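Local coordinates for Cys-Gly metallodipeptidase DUG1 (Saccharomyces cerevisiae, PDB 4G1P), which hydrolyses the Cys-Gly dipeptide at a metal-dependent active site and, together with DUG2 and DUG3, degrades glutathione, at residues 31-36 with 168-173; 40-45 with 79-84; 100-105 with 198-203; 218-223 with 383-388. One frame throughout, in Å; residues are numbered along the deposited sequence.

Contact 1 (31-36 with 168-173). With ZN (zinc ion), chain B; GLY (glycine), chain D.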
loop_
_atom_site.group_PDB
_atom_site.type_symbol
_atom_site.label_atom_id
_atom_site.label_comp_id
_atom_site.label_asym_id
_atom_site.label_seq_id
_atom_site.Cartn_x
_atom_site.Cartn_y
_atom_site.Cartn_z
ATOM N N ALA A 31 -4.804 16.232 14.287
ATOM C CA ALA A 31 -5.709 15.260 14.901
ATOM C C ALA A 31 -6.146 14.164 13.925
ATOM O O ALA A 31 -7.326 14.061 13.581
ATOM C CB ALA A 31 -6.940 15.982 15.430
ATOM N N VAL A 32 -5.201 13.359 13.465
ATOM C CA VAL A 32 -5.523 12.263 12.572
ATOM C C VAL A 32 -5.959 11.051 13.397
ATOM O O VAL A 32 -5.133 10.321 13.937
ATOM C CB VAL A 32 -4.313 11.906 11.726
ATOM C CG1 VAL A 32 -4.644 10.762 10.756
ATOM C CG2 VAL A 32 -3.809 13.142 10.994
ATOM N N SER A 33 -7.269 10.853 13.506
ATOM C CA SER A 33 -7.820 9.814 14.373
ATOM C C SER A 33 -7.496 8.383 13.909
ATOM O O SER A 33 -7.587 7.441 14.685
ATOM C CB SER A 33 -9.330 9.977 14.497
ATOM O OG SER A 33 -9.952 9.798 13.235
ATOM N N SER A 34 -7.130 8.219 12.650
ATOM C CA SER A 34 -6.891 6.891 12.126
ATOM C C SER A 34 -5.460 6.474 12.403
ATOM O O SER A 34 -5.100 5.334 12.159
ATOM C CB SER A 34 -7.119 6.871 10.622
ATOM O OG SER A 34 -6.177 7.713 9.965
ATOM N N ASP A 35 -4.653 7.408 12.899
ATOM C CA ASP A 35 -3.228 7.185 13.112
ATOM C C ASP A 35 -2.888 7.105 14.598
ATOM O O ASP A 35 -2.885 8.119 15.298
ATOM C CB ASP A 35 -2.420 8.313 12.458
ATOM C CG ASP A 35 -0.917 8.030 12.430
ATOM O OD1 ASP A 35 -0.376 7.462 13.401
ATOM O OD2 ASP A 35 -0.267 8.378 11.427
ATOM N N GLU A 36 -2.559 5.908 15.067
ATOM C CA GLU A 36 -2.321 5.694 16.494
ATOM C C GLU A 36 -1.198 6.564 17.045
ATOM O O GLU A 36 -1.297 7.080 18.161
ATOM C CB GLU A 36 -2.023 4.227 16.778
ATOM C CG GLU A 36 -3.217 3.315 16.646
ATOM C CD GLU A 36 -2.845 1.870 16.892
ATOM O OE1 GLU A 36 -1.698 1.627 17.355
ATOM O OE2 GLU A 36 -3.691 0.985 16.617
ATOM N N GLU A 168 -17.136 15.606 18.152
ATOM C CA GLU A 168 -16.408 14.348 18.342
ATOM C C GLU A 168 -15.093 14.387 17.589
ATOM O O GLU A 168 -14.859 15.301 16.794
ATOM C CB GLU A 168 -17.226 13.133 17.875
ATOM C CG GLU A 168 -17.393 13.050 16.355
ATOM C CD GLU A 168 -17.668 11.642 15.856
ATOM O OE1 GLU A 168 -17.087 10.685 16.403
ATOM O OE2 GLU A 168 -18.465 11.489 14.912
ATOM N N GLY A 169 -14.249 13.385 17.836
ATOM C CA GLY A 169 -12.954 13.276 17.187
ATOM C C GLY A 169 -12.702 11.891 16.604
ATOM O O GLY A 169 -11.554 11.449 16.479
ATOM N N MET A 170 -13.779 11.203 16.237
ATOM C CA MET A 170 -13.656 9.901 15.600
ATOM C C MET A 170 -14.473 9.822 14.318
ATOM O O MET A 170 -14.757 8.728 13.831
ATOM C CB MET A 170 -14.087 8.775 16.552
ATOM C CG MET A 170 -13.041 8.365 17.588
ATOM S SD MET A 170 -11.533 7.685 16.866
ATOM C CE MET A 170 -12.022 6.012 16.504
ATOM N N GLU A 171 -14.856 10.969 13.762
ATOM C CA GLU A 171 -15.740 10.944 12.594
ATOM C C GLU A 171 -15.085 10.274 11.392
ATOM O O GLU A 171 -15.742 9.556 10.648
ATOM C CB GLU A 171 -16.228 12.341 12.226
ATOM C CG GLU A 171 -17.531 12.375 11.439
ATOM C CD GLU A 171 -17.337 12.428 9.920
ATOM O OE1 GLU A 171 -16.180 12.346 9.443
ATOM O OE2 GLU A 171 -18.360 12.552 9.200
ATOM N N GLU A 172 -13.787 10.494 11.223
ATOM C CA GLU A 172 -13.071 9.912 10.093
ATOM C C GLU A 172 -12.677 8.458 10.376
ATOM O O GLU A 172 -11.992 7.826 9.574
ATOM C CB GLU A 172 -11.830 10.751 9.741
ATOM C CG GLU A 172 -12.101 12.231 9.482
ATOM C CD GLU A 172 -12.768 12.483 8.131
ATOM O OE1 GLU A 172 -13.022 11.511 7.390
ATOM O OE2 GLU A 172 -13.042 13.659 7.808
ATOM N N SER A 173 -13.127 7.941 11.513
ATOM C CA SER A 173 -12.788 6.596 11.952
ATOM C C SER A 173 -14.014 5.872 12.528
ATOM O O SER A 173 -13.934 5.202 13.566
ATOM C CB SER A 173 -11.663 6.648 12.993
ATOM O OG SER A 173 -10.539 7.364 12.505
HETATM ZN ZN ZN B . -14.222 13.442 6.115
HETATM N N GLY D . -16.423 12.911 4.856
HETATM C CA GLY D . -16.379 12.482 6.241
HETATM C C GLY D . -16.893 11.068 6.231
HETATM O O GLY D . -18.018 10.797 6.640
#
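S33 CB lies against the G169 carbonyl, 3.3 Å from G169 O, and its hydroxyl turns to S173. The two hydroxyls are linked by a hydrogen bond in which S173 OG donates to S33 OG at 2.6 Å. S33 OG is gripped a second time, by D104 OD2, the carboxylate of the probable active-site aspartate. The sulfur of M170 reaches the same serine from the other segment, SD lying 4.0 Å from S33 CB. Residues V32 to D35 form a type I beta turn, closed by D35 N to V32 O, and this turn presents S33 to the loop that follows strand 162-168. In the M20 peptidase fold that loop carries two neighbouring acidic residues. E172 binds a zinc ion through OE2 at 2.1 Å, with OE1 farther from it at 2.6 Å and also hydrogen-bonded to Q106; D137 and H450 are further ligands. A bend at chi2 (-74°) turns CD away from S33 and toward the metal, although CB faces 31-36. E171, the proton acceptor by similarity, has OE2 3.1 Å from O of the bound glycine. D104 also accepts the backbone N-H groups of E171 (at OD1) and E172 (at OD2).

Contact 2 (40-45 with 79-84); sequences SKVFDK and SLPPVI
V42 and F43, on the first turns of helix 39-55, rest on the S79-P82 loop that leads into strand 83-88, the second strand of the catalytic domain's alpha/beta sheet, next to 61-64. The purely apolar part has two pairs. V42 CG1, anti to its backbone N (chi1 -172°), meets the P81 ring at its CG and CB, both 3.7 Å away. F43 CD1 lies 3.9 Å from P82 CD, the two side chains meeting at a slant. A second kind of contact sets the rim of the F43 ring against the main chain of the loop. P81 CA sits near the ring plane, 3.8 Å from F43 CE1, while L80 O comes to the same CE1 atom obliquely, at 3.7 Å. The polar links run to residues outside these segments: S79 O accepts from R39 on the same helix, P82 O bonds the Y103 hydroxyl, and K45 NZ bonds both Y103 O and T139 OG1. The V42 side chain is about 14 Å from a bound zinc ion, so this is structural packing away from the metals. At the tip of the F43 ring, CZ is 3.7 Å from S79 O, which lies at the ring edge near its plane.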
loop_
_atom_site.group_PDB
_atom_site.type_symbol
_atom_site.label_atom_id
_atom_site.label_comp_id
_atom_site.label_asym_id
_atom_site.label_seq_id
_atom_site.Cartn_x
_atom_site.Cartn_y
_atom_site.Cartn_z
ATOM N N SER A 40 -2.212 11.364 20.417
ATOM C CA SER A 40 -1.923 12.439 21.362
ATOM C C SER A 40 -2.222 13.806 20.755
ATOM O O SER A 40 -2.695 14.707 21.439
ATOM C CB SER A 40 -0.474 12.375 21.846
ATOM O OG SER A 40 0.402 12.884 20.871
ATOM N N LYS A 41 -1.956 13.951 19.463
ATOM C CA LYS A 41 -2.327 15.166 18.746
ATOM C C LYS A 41 -3.832 15.377 18.789
ATOM O O LYS A 41 -4.307 16.497 19.006
ATOM C CB LYS A 41 -1.848 15.101 17.299
ATOM C CG LYS A 41 -0.340 15.054 17.179
ATOM C CD LYS A 41 0.291 16.176 17.989
ATOM C CE LYS A 41 1.810 16.200 17.833
ATOM N NZ LYS A 41 2.451 17.178 18.772
ATOM N N VAL A 42 -4.577 14.292 18.601
ATOM C CA VAL A 42 -6.027 14.385 18.643
ATOM C C VAL A 42 -6.485 14.933 19.984
ATOM O O VAL A 42 -7.384 15.771 20.031
ATOM C CB VAL A 42 -6.734 13.046 18.333
ATOM C CG1 VAL A 42 -8.221 13.273 18.209
ATOM C CG2 VAL A 42 -6.211 12.478 17.049
ATOM N N PHE A 43 -5.851 14.497 21.067
ATOM C CA PHE A 43 -6.216 15.014 22.384
ATOM C C PHE A 43 -5.891 16.498 22.507
ATOM O O PHE A 43 -6.675 17.258 23.091
ATOM C CB PHE A 43 -5.526 14.239 23.501
ATOM C CG PHE A 43 -5.829 12.768 23.496
ATOM C CD1 PHE A 43 -7.085 12.306 23.116
ATOM C CD2 PHE A 43 -4.853 11.842 23.861
ATOM C CE1 PHE A 43 -7.364 10.948 23.118
ATOM C CE2 PHE A 43 -5.119 10.480 23.860
ATOM C CZ PHE A 43 -6.371 10.028 23.490
ATOM N N ASP A 44 -4.757 16.918 21.947
ATOM C CA ASP A 44 -4.369 18.329 22.016
ATOM C C ASP A 44 -5.367 19.190 21.264
ATOM O O ASP A 44 -5.664 20.311 21.674
ATOM C CB ASP A 44 -2.986 18.570 21.421
ATOM C CG ASP A 44 -1.884 17.870 22.186
ATOM O OD1 ASP A 44 -2.127 17.444 23.330
ATOM O OD2 ASP A 44 -0.772 17.755 21.637
ATOM N N LYS A 45 -5.864 18.651 20.154
ATOM C CA LYS A 45 -6.857 19.324 19.341
ATOM C C LYS A 45 -8.121 19.527 20.167
ATOM O O LYS A 45 -8.658 20.628 20.220
ATOM C CB LYS A 45 -7.133 18.495 18.087
ATOM C CG LYS A 45 -8.149 19.067 17.118
ATOM C CD LYS A 45 -7.556 20.143 16.254
ATOM C CE LYS A 45 -8.574 20.696 15.256
ATOM N NZ LYS A 45 -8.685 19.895 14.018
ATOM N N SER A 79 -7.087 5.207 24.522
ATOM C CA SER A 79 -8.356 5.873 24.811
ATOM C C SER A 79 -8.883 6.533 23.537
ATOM O O SER A 79 -8.109 6.912 22.669
ATOM C CB SER A 79 -8.201 6.933 25.902
ATOM O OG SER A 79 -7.640 6.404 27.088
ATOM N N LEU A 80 -10.198 6.669 23.424
ATOM C CA LEU A 80 -10.800 7.369 22.292
ATOM C C LEU A 80 -10.710 8.876 22.508
ATOM O O LEU A 80 -10.667 9.323 23.652
ATOM C CB LEU A 80 -12.270 6.956 22.132
ATOM C CG LEU A 80 -12.510 5.524 21.648
ATOM C CD1 LEU A 80 -13.861 5.024 22.112
ATOM C CD2 LEU A 80 -12.388 5.419 20.134
ATOM N N PRO A 81 -10.677 9.659 21.410
ATOM C CA PRO A 81 -10.798 11.125 21.478
ATOM C C PRO A 81 -12.078 11.479 22.203
ATOM O O PRO A 81 -13.088 10.841 21.941
ATOM C CB PRO A 81 -10.938 11.536 20.014
ATOM C CG PRO A 81 -10.337 10.435 19.239
ATOM C CD PRO A 81 -10.544 9.176 20.024
ATOM N N PRO A 82 -12.038 12.465 23.108
ATOM C CA PRO A 82 -13.204 12.863 23.909
ATOM C C PRO A 82 -14.279 13.555 23.072
ATOM O O PRO A 82 -13.919 14.268 22.145
ATOM C CB PRO A 82 -12.607 13.871 24.896
ATOM C CG PRO A 82 -11.423 14.412 24.200
ATOM C CD PRO A 82 -10.852 13.271 23.431
ATOM N N VAL A 83 -15.558 13.344 23.370
ATOM C CA VAL A 83 -16.595 14.113 22.691
ATOM C C VAL A 83 -16.759 15.360 23.513
ATOM O O VAL A 83 -16.739 15.287 24.742
ATOM C CB VAL A 83 -17.953 13.391 22.598
ATOM C CG1 VAL A 83 -18.976 14.304 21.963
ATOM C CG2 VAL A 83 -17.831 12.149 21.769
ATOM N N ILE A 84 -16.888 16.503 22.847
ATOM C CA ILE A 84 -16.857 17.780 23.541
ATOM C C ILE A 84 -18.247 18.363 23.656
ATOM O O ILE A 84 -18.838 18.746 22.662
ATOM C CB ILE A 84 -15.982 18.798 22.810
ATOM C CG1 ILE A 84 -14.555 18.265 22.639
ATOM C CG2 ILE A 84 -15.979 20.104 23.573
ATOM C CD1 ILE A 84 -13.660 19.169 21.810
#

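Contact 3 (100-105 with 198-203); sequences YGHYDV and ISDNYW
Y100 and I198 make the close apolar side of this contact, at the ends of two strands of the catalytic domain's central sheet. The tyrosine ring lies obliquely to I198, with CD1 3.8 Å from I198 CG1 and the same from its CD1. The Y100 hydroxyl leaves this pair and bonds E168. The main chains are more loosely joined: Y100 O and S199 N stand 4.1 Å apart, and a water fills the gap. It donates to Y100 O at 2.8 Å and to S199 O, and accepts from S199 N at 2.8 Å. Further along, H102 and D200 meet at about a right angle, their ring and carboxylate planes 45° apart. D200 OD2 lies near the imidazole plane at the CD2 edge, while H102 NE2 is 3.4 Å from D200 OD1. Across the ring, H102 ND1 donates to D104 O at 3.1 Å (138°), the donor standing above the carbonyl plane. NE2 also bonds D137 weakly. D200 and D137 bind a second zinc ion, D137 shared with that of E172, and H102 is a zinc ligand by similarity; the ND1 bond is consistent with a restrained imidazole whose NE2 lies toward D137 and D200.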
loop_
_atom_site.group_PDB
_atom_site.type_symbol
_atom_site.label_atom_id
_atom_site.label_comp_id
_atom_site.label_asym_id
_atom_site.label_seq_id
_atom_site.Cartn_x
_atom_site.Cartn_y
_atom_site.Cartn_z
ATOM N N TYR A 100 -23.450 19.950 15.985
ATOM C CA TYR A 100 -22.480 18.863 15.947
ATOM C C TYR A 100 -21.478 19.075 14.823
ATOM O O TYR A 100 -21.833 19.571 13.740
ATOM C CB TYR A 100 -23.202 17.545 15.717
ATOM C CG TYR A 100 -22.335 16.440 15.159
ATOM C CD1 TYR A 100 -22.124 16.310 13.784
ATOM C CD2 TYR A 100 -21.752 15.506 16.002
ATOM C CE1 TYR A 100 -21.332 15.314 13.280
ATOM C CE2 TYR A 100 -20.974 14.494 15.503
ATOM C CZ TYR A 100 -20.766 14.402 14.144
ATOM O OH TYR A 100 -19.991 13.390 13.657
ATOM N N GLY A 101 -20.236 18.664 15.077
ATOM C CA GLY A 101 -19.176 18.665 14.084
ATOM C C GLY A 101 -18.064 17.735 14.540
ATOM O O GLY A 101 -18.198 17.027 15.545
ATOM N N HIS A 102 -16.952 17.724 13.825
ATOM C CA HIS A 102 -15.878 16.836 14.223
ATOM C C HIS A 102 -14.510 17.446 14.042
ATOM O O HIS A 102 -14.234 18.125 13.045
ATOM C CB HIS A 102 -15.981 15.480 13.519
ATOM C CG HIS A 102 -15.712 15.515 12.044
ATOM N ND1 HIS A 102 -14.446 15.375 11.514
ATOM C CD2 HIS A 102 -16.555 15.613 10.986
ATOM C CE1 HIS A 102 -14.520 15.416 10.193
ATOM N NE2 HIS A 102 -15.789 15.555 9.848
ATOM N N TYR A 103 -13.649 17.189 15.018
ATOM C CA TYR A 103 -12.345 17.824 15.043
ATOM C C TYR A 103 -11.180 16.946 14.595
ATOM O O TYR A 103 -10.057 17.435 14.499
ATOM C CB TYR A 103 -12.071 18.411 16.413
ATOM C CG TYR A 103 -12.039 17.422 17.549
ATOM C CD1 TYR A 103 -10.908 16.646 17.789
ATOM C CD2 TYR A 103 -13.125 17.293 18.424
ATOM C CE1 TYR A 103 -10.861 15.744 18.850
ATOM C CE2 TYR A 103 -13.082 16.402 19.487
ATOM C CZ TYR A 103 -11.939 15.629 19.695
ATOM O OH TYR A 103 -11.875 14.745 20.745
ATOM N N ASP A 104 -11.430 15.663 14.338
ATOM C CA ASP A 104 -10.402 14.797 13.775
ATOM C C ASP A 104 -10.433 15.004 12.281
ATOM O O ASP A 104 -11.370 15.616 11.771
ATOM C CB ASP A 104 -10.621 13.321 14.121
ATOM C CG ASP A 104 -11.947 12.780 13.598
ATOM O OD1 ASP A 104 -13.014 13.341 13.936
ATOM O OD2 ASP A 104 -11.928 11.780 12.847
ATOM N N VAL A 105 -9.407 14.502 11.590
ATOM C CA VAL A 105 -9.193 14.771 10.166
ATOM C C VAL A 105 -8.537 13.592 9.458
ATOM O O VAL A 105 -7.848 12.793 10.080
ATOM C CB VAL A 105 -8.269 16.002 9.958
ATOM C CG1 VAL A 105 -8.927 17.284 10.459
ATOM C CG2 VAL A 105 -6.920 15.796 10.646
ATOM N N ILE A 198 -26.117 20.698 11.662
ATOM C CA ILE A 198 -24.814 20.133 11.356
ATOM C C ILE A 198 -24.241 20.828 10.142
ATOM O O ILE A 198 -24.917 20.946 9.115
ATOM C CB ILE A 198 -24.905 18.636 11.042
ATOM C CG1 ILE A 198 -25.252 17.842 12.290
ATOM C CG2 ILE A 198 -23.589 18.125 10.485
ATOM C CD1 ILE A 198 -25.528 16.368 12.002
ATOM N N SER A 199 -23.002 21.294 10.261
ATOM C CA SER A 199 -22.290 21.828 9.124
ATOM C C SER A 199 -21.127 20.905 8.825
ATOM O O SER A 199 -20.058 21.031 9.407
ATOM C CB SER A 199 -21.784 23.227 9.440
ATOM O OG SER A 199 -21.264 23.838 8.284
ATOM N N ASP A 200 -21.336 19.965 7.920
ATOM C CA ASP A 200 -20.347 18.933 7.676
ATOM C C ASP A 200 -20.480 18.356 6.275
ATOM O O ASP A 200 -20.267 17.166 6.058
ATOM C CB ASP A 200 -20.512 17.815 8.702
ATOM C CG ASP A 200 -19.206 17.096 9.008
ATOM O OD1 ASP A 200 -18.169 17.413 8.392
ATOM O OD2 ASP A 200 -19.218 16.196 9.866
ATOM N N ASN A 201 -20.864 19.199 5.329
ATOM C CA ASN A 201 -20.844 18.825 3.928
ATOM C C ASN A 201 -20.643 20.070 3.095
ATOM O O ASN A 201 -20.145 21.057 3.605
ATOM C CB ASN A 201 -22.106 18.057 3.528
ATOM C CG ASN A 201 -23.355 18.908 3.583
ATOM O OD1 ASN A 201 -23.570 19.665 4.537
ATOM N ND2 ASN A 201 -24.183 18.801 2.545
ATOM N N TYR A 202 -21.031 20.032 1.823
ATOM C CA TYR A 202 -20.621 21.063 0.863
ATOM C C TYR A 202 -21.749 21.386 -0.079
ATOM O O TYR A 202 -22.687 20.604 -0.208
ATOM C CB TYR A 202 -19.419 20.562 0.048
ATOM C CG TYR A 202 -18.572 19.639 0.873
ATOM C CD1 TYR A 202 -18.836 18.270 0.910
ATOM C CD2 TYR A 202 -17.565 20.140 1.686
ATOM C CE1 TYR A 202 -18.090 17.424 1.715
ATOM C CE2 TYR A 202 -16.816 19.304 2.484
ATOM C CZ TYR A 202 -17.076 17.949 2.500
ATOM O OH TYR A 202 -16.329 17.114 3.307
ATOM N N TRP A 203 -21.640 22.530 -0.750
ATOM C CA TRP A 203 -22.531 22.861 -1.851
ATOM C C TRP A 203 -22.357 21.788 -2.883
ATOM O O TRP A 203 -21.308 21.154 -2.958
ATOM C CB TRP A 203 -22.136 24.179 -2.507
ATOM C CG TRP A 203 -22.311 25.376 -1.664
ATOM C CD1 TRP A 203 -22.816 25.424 -0.401
ATOM C CD2 TRP A 203 -21.986 26.724 -2.022
ATOM N NE1 TRP A 203 -22.820 26.721 0.057
ATOM C CE2 TRP A 203 -22.313 27.538 -0.920
ATOM C CE3 TRP A 203 -21.443 27.319 -3.163
ATOM C CZ2 TRP A 203 -22.128 28.918 -0.930
ATOM C CZ3 TRP A 203 -21.256 28.687 -3.170
ATOM C CH2 TRP A 203 -21.600 29.471 -2.061
HETATM O O HOH W 1 -20.887 21.679 12.091
#

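Contact 4 (218-223 with 383-388). With CYS (cysteine), chain E.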
loop_
_atom_site.group_PDB
_atom_site.type_symbol
_atom_site.label_atom_id
_atom_site.label_comp_id
_atom_site.label_asym_id
_atom_site.label_seq_id
_atom_site.Cartn_x
_atom_site.Cartn_y
_atom_site.Cartn_z
ATOM N N CYS A 218 -23.126 4.506 4.695
ATOM C CA CYS A 218 -21.879 3.921 4.242
ATOM C C CYS A 218 -21.552 2.627 4.996
ATOM O O CYS A 218 -21.507 2.595 6.227
ATOM C CB CYS A 218 -20.727 4.935 4.354
ATOM S SG CYS A 218 -19.172 4.363 3.597
ATOM N N ASN A 219 -21.350 1.555 4.241
ATOM C CA ASN A 219 -20.907 0.297 4.821
ATOM C C ASN A 219 -19.513 -0.019 4.307
ATOM O O ASN A 219 -19.299 -0.146 3.098
ATOM C CB ASN A 219 -21.890 -0.834 4.497
ATOM C CG ASN A 219 -23.127 -0.807 5.385
ATOM O OD1 ASN A 219 -23.512 0.243 5.897
ATOM N ND2 ASN A 219 -23.743 -1.965 5.584
ATOM N N TYR A 220 -18.552 -0.104 5.214
ATOM C CA TYR A 220 -17.175 -0.288 4.791
ATOM C C TYR A 220 -16.725 -1.712 5.084
ATOM O O TYR A 220 -16.781 -2.170 6.234
ATOM C CB TYR A 220 -16.263 0.726 5.471
ATOM C CG TYR A 220 -14.989 1.008 4.713
ATOM C CD1 TYR A 220 -13.956 0.086 4.689
ATOM C CD2 TYR A 220 -14.818 2.195 4.024
ATOM C CE1 TYR A 220 -12.786 0.339 3.994
ATOM C CE2 TYR A 220 -13.655 2.457 3.331
ATOM C CZ TYR A 220 -12.639 1.521 3.319
ATOM O OH TYR A 220 -11.467 1.772 2.645
ATOM N N TYR A 221 -16.286 -2.403 4.037
ATOM C CA TYR A 221 -15.922 -3.816 4.146
ATOM C C TYR A 221 -14.451 -4.082 3.834
ATOM O O TYR A 221 -13.792 -3.330 3.095
ATOM C CB TYR A 221 -16.798 -4.678 3.224
ATOM C CG TYR A 221 -18.268 -4.585 3.527
ATOM C CD1 TYR A 221 -18.824 -5.299 4.567
ATOM C CD2 TYR A 221 -19.099 -3.765 2.778
ATOM C CE1 TYR A 221 -20.168 -5.206 4.859
ATOM C CE2 TYR A 221 -20.446 -3.661 3.060
ATOM C CZ TYR A 221 -20.977 -4.382 4.104
ATOM O OH TYR A 221 -22.324 -4.287 4.393
ATOM N N GLN A 222 -13.946 -5.166 4.407
ATOM C CA GLN A 222 -12.652 -5.699 4.010
ATOM C C GLN A 222 -12.788 -7.189 3.742
ATOM O O GLN A 222 -13.332 -7.933 4.564
ATOM C CB GLN A 222 -11.561 -5.417 5.057
ATOM C CG GLN A 222 -11.782 -6.057 6.412
ATOM C CD GLN A 222 -10.671 -5.736 7.391
ATOM O OE1 GLN A 222 -9.761 -4.966 7.091
ATOM N NE2 GLN A 222 -10.741 -6.328 8.573
ATOM N N THR A 223 -12.328 -7.612 2.572
ATOM C CA THR A 223 -12.282 -9.036 2.255
ATOM C C THR A 223 -10.883 -9.562 2.554
ATOM O O THR A 223 -9.904 -9.068 1.997
ATOM C CB THR A 223 -12.659 -9.316 0.782
ATOM O OG1 THR A 223 -14.062 -9.116 0.610
ATOM C CG2 THR A 223 -12.335 -10.749 0.403
ATOM N N LEU A 383 -17.273 -6.535 8.052
ATOM C CA LEU A 383 -17.674 -5.150 8.050
ATOM C C LEU A 383 -16.705 -4.391 8.944
ATOM O O LEU A 383 -16.392 -4.833 10.044
ATOM C CB LEU A 383 -19.115 -5.044 8.566
ATOM C CG LEU A 383 -19.717 -3.660 8.841
ATOM C CD1 LEU A 383 -20.066 -2.965 7.554
ATOM C CD2 LEU A 383 -20.930 -3.774 9.749
ATOM N N ILE A 384 -16.207 -3.257 8.471
ATOM C CA ILE A 384 -15.344 -2.447 9.319
ATOM C C ILE A 384 -16.148 -1.398 10.080
ATOM O O ILE A 384 -15.988 -1.250 11.288
ATOM C CB ILE A 384 -14.228 -1.759 8.536
ATOM C CG1 ILE A 384 -13.340 -2.809 7.858
ATOM C CG2 ILE A 384 -13.451 -0.849 9.477
ATOM C CD1 ILE A 384 -12.300 -2.249 6.904
ATOM N N HIS A 385 -17.000 -0.665 9.370
ATOM C CA HIS A 385 -17.948 0.229 10.019
ATOM C C HIS A 385 -19.188 0.461 9.161
ATOM O O HIS A 385 -19.148 0.308 7.934
ATOM C CB HIS A 385 -17.294 1.558 10.433
ATOM C CG HIS A 385 -16.942 2.463 9.292
ATOM N ND1 HIS A 385 -15.656 2.909 9.072
ATOM C CD2 HIS A 385 -17.710 3.043 8.336
ATOM C CE1 HIS A 385 -15.643 3.707 8.015
ATOM N NE2 HIS A 385 -16.875 3.801 7.547
ATOM N N ASP A 386 -20.292 0.814 9.817
ATOM C CA ASP A 386 -21.511 1.172 9.104
ATOM C C ASP A 386 -22.083 2.477 9.641
ATOM O O ASP A 386 -21.902 2.808 10.812
ATOM C CB ASP A 386 -22.543 0.031 9.127
ATOM C CG ASP A 386 -23.080 -0.278 10.529
ATOM O OD1 ASP A 386 -22.613 0.295 11.542
ATOM O OD2 ASP A 386 -23.992 -1.126 10.610
ATOM N N GLY A 387 -22.747 3.221 8.767
ATOM C CA GLY A 387 -23.360 4.486 9.124
ATOM C C GLY A 387 -24.638 4.608 8.321
ATOM O O GLY A 387 -24.648 4.279 7.134
ATOM N N ALA A 388 -25.713 5.070 8.958
ATOM C CA ALA A 388 -27.036 5.028 8.344
ATOM C C ALA A 388 -27.236 6.111 7.313
ATOM O O ALA A 388 -26.627 7.170 7.395
ATOM C CB ALA A 388 -28.100 5.127 9.391
HETATM N N CYS E . -16.054 10.168 5.732
HETATM C CA CYS E . -16.472 8.829 5.367
HETATM C C CYS E . -17.396 8.911 4.149
HETATM O O CYS E . -18.400 9.623 4.163
HETATM C CB CYS E . -17.140 8.127 6.551
HETATM S SG CYS E . -17.637 6.463 6.228
#
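H385 offers one imidazole face to Y220 CB, which stands 3.9 Å from the ring centroid and 14° off its normal, a CH-pi contact; C218 O lies at the ring's edge. The sulfur of the bound cysteine approaches obliquely, 3.1 Å from H385 NE2, and C218 SG reaches the same sulfur at 3.7 Å. The Y220 and H385 rings meet obliquely, planes 41° apart, and the I384 side chain lies beside that of Y220, pointing the same way, I384 CD1 3.6 Å from Y220 CD1. On the other sheet face L383 CD1 comes obliquely to the Y221 ring, 3.5 Å from CE1. These groups hang on two antiparallel strands of the lid domain, 173° apart, the register broken by a classic beta bulge in which I384 and H385 both face Y220. Y220 O accepts from I384 N at 2.6 Å and weakly from H385 N at 3.5 Å, while Y220 N donates almost straight to H385 O at 2.8 Å. C218 and G387 exchange two backbone bonds. The Y220 hydroxyl bonds K334 O of the second subunit, and its A333 packs on Y220 and H385. R348 hydrogen-bonds the cysteine, whose pocket also includes E172, S422 and H450.

Overall arrangement
Contacts 1, 2 and 3 belong to the catalytic domain and each touch the other two; contact 4 lies in the lid, its centre about 20 Å from that of contact 3. Contacts 1 and 3 are buried, hold acidic zinc ligands and are tied together by D104 and Y100. Contact 2 is partly buried and chiefly apolar, yet P81 packs on G169 and M170 of contact 1, and it meets contact 3 around Y103. Contact 4, also partly buried, relies on backbone pairing between strands. Its nearest atoms come within about 5 Å of contact 1, and both reach the bound glycine and cysteine, E171 and E172 near the glycine, C218 and H385 at the cysteine sulfur.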